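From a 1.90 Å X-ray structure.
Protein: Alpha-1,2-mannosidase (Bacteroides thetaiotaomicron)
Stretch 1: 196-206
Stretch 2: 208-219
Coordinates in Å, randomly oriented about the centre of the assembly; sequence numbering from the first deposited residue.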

# COMPACT_ATOMS: atom_id res chain seq x y z
N GLY A 196 46.46 32.12 16.60
CA GLY A 196 45.59 32.59 17.67
C GLY A 196 44.64 31.49 18.12
O GLY A 196 44.57 30.41 17.51
N THR A 197 43.90 31.76 19.18
CA THR A 197 42.99 30.77 19.71
C THR A 197 41.60 31.35 19.77
O THR A 197 41.41 32.56 19.67
CB THR A 197 43.42 30.29 21.10
OG1 THR A 197 43.65 31.43 21.95
CG2 THR A 197 44.70 29.47 21.01
N TYR A 198 40.62 30.48 19.98
CA TYR A 198 39.22 30.87 20.05
C TYR A 198 38.62 29.99 21.12
O TYR A 198 38.87 28.78 21.14
CB TYR A 198 38.56 30.63 18.68
CG TYR A 198 37.04 30.74 18.62
CD1 TYR A 198 36.41 31.98 18.55
CD2 TYR A 198 36.25 29.60 18.56
CE1 TYR A 198 35.03 32.08 18.46
CE2 TYR A 198 34.87 29.68 18.48
CZ TYR A 198 34.27 30.92 18.43
OH TYR A 198 32.91 30.99 18.35
N ASN A 199 37.82 30.58 22.00
CA ASN A 199 37.28 29.87 23.15
C ASN A 199 35.76 29.75 23.09
O ASN A 199 35.12 29.52 24.12
CB ASN A 199 37.67 30.57 24.43
CG ASN A 199 37.06 31.97 24.53
OD1 ASN A 199 36.31 32.40 23.64
ND2 ASN A 199 37.38 32.67 25.61
N GLY A 200 35.20 29.90 21.89
CA GLY A 200 33.76 29.77 21.70
C GLY A 200 33.07 31.13 21.82
O GLY A 200 31.88 31.26 21.54
N ASP A 201 33.83 32.14 22.23
CA ASP A 201 33.27 33.46 22.38
C ASP A 201 34.14 34.51 21.72
O ASP A 201 33.65 35.37 21.00
CB ASP A 201 33.15 33.79 23.86
CG ASP A 201 32.34 35.04 24.10
OD1 ASP A 201 31.08 34.97 24.05
OD2 ASP A 201 32.94 36.10 24.37
N THR A 202 35.44 34.45 21.99
CA THR A 202 36.38 35.46 21.54
C THR A 202 37.50 34.82 20.74
O THR A 202 38.03 33.77 21.12
CB THR A 202 37.00 36.19 22.75
OG1 THR A 202 35.96 36.59 23.64
CG2 THR A 202 37.77 37.43 22.31
N LEU A 203 37.88 35.48 19.65
CA LEU A 203 39.11 35.14 18.93
C LEU A 203 40.28 35.94 19.52
O LEU A 203 40.25 37.17 19.54
CB LEU A 203 38.94 35.47 17.44
CG LEU A 203 40.16 35.38 16.53
CD1 LEU A 203 40.87 34.02 16.64
CD2 LEU A 203 39.72 35.64 15.10
N LEU A 204 41.29 35.24 20.00
CA LEU A 204 42.42 35.91 20.68
C LEU A 204 43.70 35.77 19.88
O LEU A 204 44.37 34.73 19.93
CB LEU A 204 42.60 35.31 22.06
CG LEU A 204 41.34 35.39 22.94
CD1 LEU A 204 41.21 34.20 23.90
CD2 LEU A 204 41.31 36.72 23.66
N HIS A 205 44.07 36.81 19.14
CA HIS A 205 45.30 36.75 18.33
C HIS A 205 46.58 36.64 19.18
O HIS A 205 46.65 37.20 20.27
CB HIS A 205 45.34 37.95 17.38
CG HIS A 205 44.14 38.05 16.50
ND1 HIS A 205 44.00 37.32 15.34
CD2 HIS A 205 42.99 38.77 16.63
CE1 HIS A 205 42.84 37.60 14.77
NE2 HIS A 205 42.20 38.47 15.54
N HIS A 206 47.57 35.90 18.68
CA HIS A 206 48.86 35.71 19.38
C HIS A 206 48.79 34.76 20.57
O HIS A 206 49.82 34.35 21.09
CB HIS A 206 49.47 37.05 19.84
CG HIS A 206 49.84 37.97 18.73
ND1 HIS A 206 48.99 38.96 18.28
CD2 HIS A 206 50.95 38.04 17.96
CE1 HIS A 206 49.58 39.61 17.29
NE2 HIS A 206 50.76 39.08 17.08
N THR A 208 48.41 31.25 22.46
CA THR A 208 48.84 29.94 22.02
C THR A 208 48.31 28.82 22.93
O THR A 208 48.62 27.64 22.71
CB THR A 208 50.38 29.86 22.00
OG1 THR A 208 50.88 30.29 23.27
CG2 THR A 208 50.96 30.79 20.95
N ASP A 209 47.54 29.17 23.96
CA ASP A 209 47.06 28.14 24.87
C ASP A 209 45.62 28.45 25.21
O ASP A 209 45.32 29.54 25.68
CB ASP A 209 47.93 28.12 26.13
CG ASP A 209 47.67 26.91 26.99
OD1 ASP A 209 47.55 25.79 26.45
OD2 ASP A 209 47.59 27.08 28.22
N VAL A 210 44.71 27.51 24.94
CA VAL A 210 43.30 27.75 25.21
C VAL A 210 42.66 26.49 25.80
O VAL A 210 43.05 25.37 25.46
CB VAL A 210 42.54 28.25 23.93
CG1 VAL A 210 42.54 27.19 22.84
CG2 VAL A 210 41.10 28.67 24.28
N ALA A 211 41.72 26.67 26.72
CA ALA A 211 40.92 25.55 27.23
C ALA A 211 39.56 26.13 27.57
O ALA A 211 39.47 27.16 28.25
CB ALA A 211 41.56 24.92 28.47
N ALA A 212 38.52 25.49 27.07
CA ALA A 212 37.14 25.91 27.33
C ALA A 212 36.23 24.79 26.91
O ALA A 212 36.69 23.73 26.48
CB ALA A 212 36.81 27.17 26.55
N ASP A 213 34.93 25.02 27.01
CA ASP A 213 33.96 24.07 26.48
C ASP A 213 34.28 23.75 25.01
O ASP A 213 34.45 22.59 24.62
CB ASP A 213 32.55 24.64 26.61
CG ASP A 213 31.49 23.78 25.93
OD1 ASP A 213 31.52 22.53 26.06
OD2 ASP A 213 30.60 24.39 25.29
N TYR A 214 34.36 24.81 24.20
CA TYR A 214 34.62 24.70 22.76
C TYR A 214 35.89 25.49 22.47
O TYR A 214 35.97 26.67 22.86
CB TYR A 214 33.44 25.29 21.98
CG TYR A 214 33.56 25.25 20.46
CD1 TYR A 214 34.15 24.17 19.80
CD2 TYR A 214 33.06 26.29 19.68
CE1 TYR A 214 34.26 24.15 18.38
CE2 TYR A 214 33.14 26.27 18.30
CZ TYR A 214 33.74 25.20 17.65
OH TYR A 214 33.81 25.22 16.27
N THR A 215 36.87 24.88 21.81
CA THR A 215 38.09 25.60 21.44
C THR A 215 38.48 25.34 19.99
O THR A 215 38.27 24.24 19.47
CB THR A 215 39.31 25.20 22.32
OG1 THR A 215 39.61 23.80 22.18
CG2 THR A 215 39.05 25.51 23.80
N CYS A 216 39.06 26.37 19.37
CA CYS A 216 39.67 26.27 18.05
C CYS A 216 40.98 27.07 18.06
O CYS A 216 41.25 27.87 18.97
CB CYS A 216 38.74 26.84 16.97
SG CYS A 216 37.09 26.02 16.85
N ALA A 217 41.80 26.84 17.05
CA ALA A 217 43.04 27.61 16.91
C ALA A 217 43.23 27.83 15.44
O ALA A 217 42.77 27.02 14.62
CB ALA A 217 44.22 26.84 17.47
N TYR A 218 43.88 28.93 15.10
CA TYR A 218 44.23 29.15 13.70
C TYR A 218 45.72 29.36 13.55
O TYR A 218 46.39 29.84 14.46
CB TYR A 218 43.45 30.32 13.08
CG TYR A 218 44.04 31.69 13.37
CD1 TYR A 218 45.07 32.20 12.58
CD2 TYR A 218 43.57 32.46 14.42
CE1 TYR A 218 45.61 33.44 12.82
CE2 TYR A 218 44.11 33.72 14.68
CZ TYR A 218 45.13 34.19 13.86
OH TYR A 218 45.67 35.43 14.11
N LEU A 219 46.22 28.99 12.38
CA LEU A 219 47.58 29.21 11.98
C LEU A 219 47.51 29.85 10.61
O LEU A 219 46.69 29.44 9.79
CB LEU A 219 48.30 27.86 11.86
CG LEU A 219 48.37 27.12 13.19
CD1 LEU A 219 47.24 26.09 13.28
CD2 LEU A 219 49.72 26.46 13.33
O HOH W 1 43.91 31.46 24.65
O HOH W 2 33.57 27.56 25.00
O HOH W 3 51.16 33.55 23.41

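The apolar part of the contact lies on both faces of a small antiparallel sheet. On the face that carries Thr197 and Ala217, the CB of Val210 points toward the first stretch and lies 3.6 Å from Thr197 CB, while its CG2 reaches Asn199 CB at 3.9 Å. Thr197 CA and Ala217 CA lie 4.2 Å apart, as a non-hydrogen-bonded antiparallel pair; their side chains share this face, with Thr197 CG2 4.4 Å from Ala217 CB. Farther along, Ala212 CB sits 3.8 Å from Asn199 O.

On the face of Tyr198, Cys216 and Tyr218, the t rotamer of Tyr198 brings its CE2 to 3.8 Å from Tyr214 CE2. The ring planes are at 90° with centroids 6.0 Å apart, an oblique pair rather than a stack. Cys216 CB packs 4.0 Å from Tyr198 CD2. Tyr218 has the most surface covered by the other stretch, 103 Å² of its own area; in its p rotamer, one ring face lies over Gly196 N. Glycine suits that position because an ideal CB there would be 2.6 Å from Tyr218 CE2, a clash. At the ring edge, Leu203 CD1 approaches Tyr218 CE2 at 3.8 Å.

Backbone hydrogen bonds set the register. Gly196 N donates to Tyr218 O at 3.1 Å, and Tyr218 N returns a bond to Gly196 O at 2.9 Å; Tyr198 N donates to Cys216 O at 2.9 Å, and Cys216 N to Tyr198 O at 3.0 Å. The strand axes, 156° apart in direction, approach to 4.6 Å. Between these pairs, CA-H...O contacts join Ala217 CA to Gly196 O (3.2 Å) and Thr197 CA to Cys216 O (3.5 Å).

At the polar edge, His205 ND1 and Tyr218 OH form a 2.8 Å hydrogen bond at 170°, in which either could be the donor. The rings meet rim to rim, so the bond lies near both ring planes. Water 1 bridges Thr197 OG1 (2.7 Å) and Asp209 O (2.6 Å), donating to the latter. Water 2 donates to Asn199 O at 2.6 Å and accepts from Tyr214 N at 3.0 Å, linking the two stretches where the direct approach of Asn199 O to Tyr214 O, 3.2 Å, pairs two acceptors. Asn199 OD1 also organises its own turn, accepting from Thr202 N at 2.8 Å and Asp201 N at 2.9 Å. Gly200, at phi 92°, completes this turn: a CB would be jammed against the preceding carbonyl oxygen. Altogether the stretches bury 708 Å².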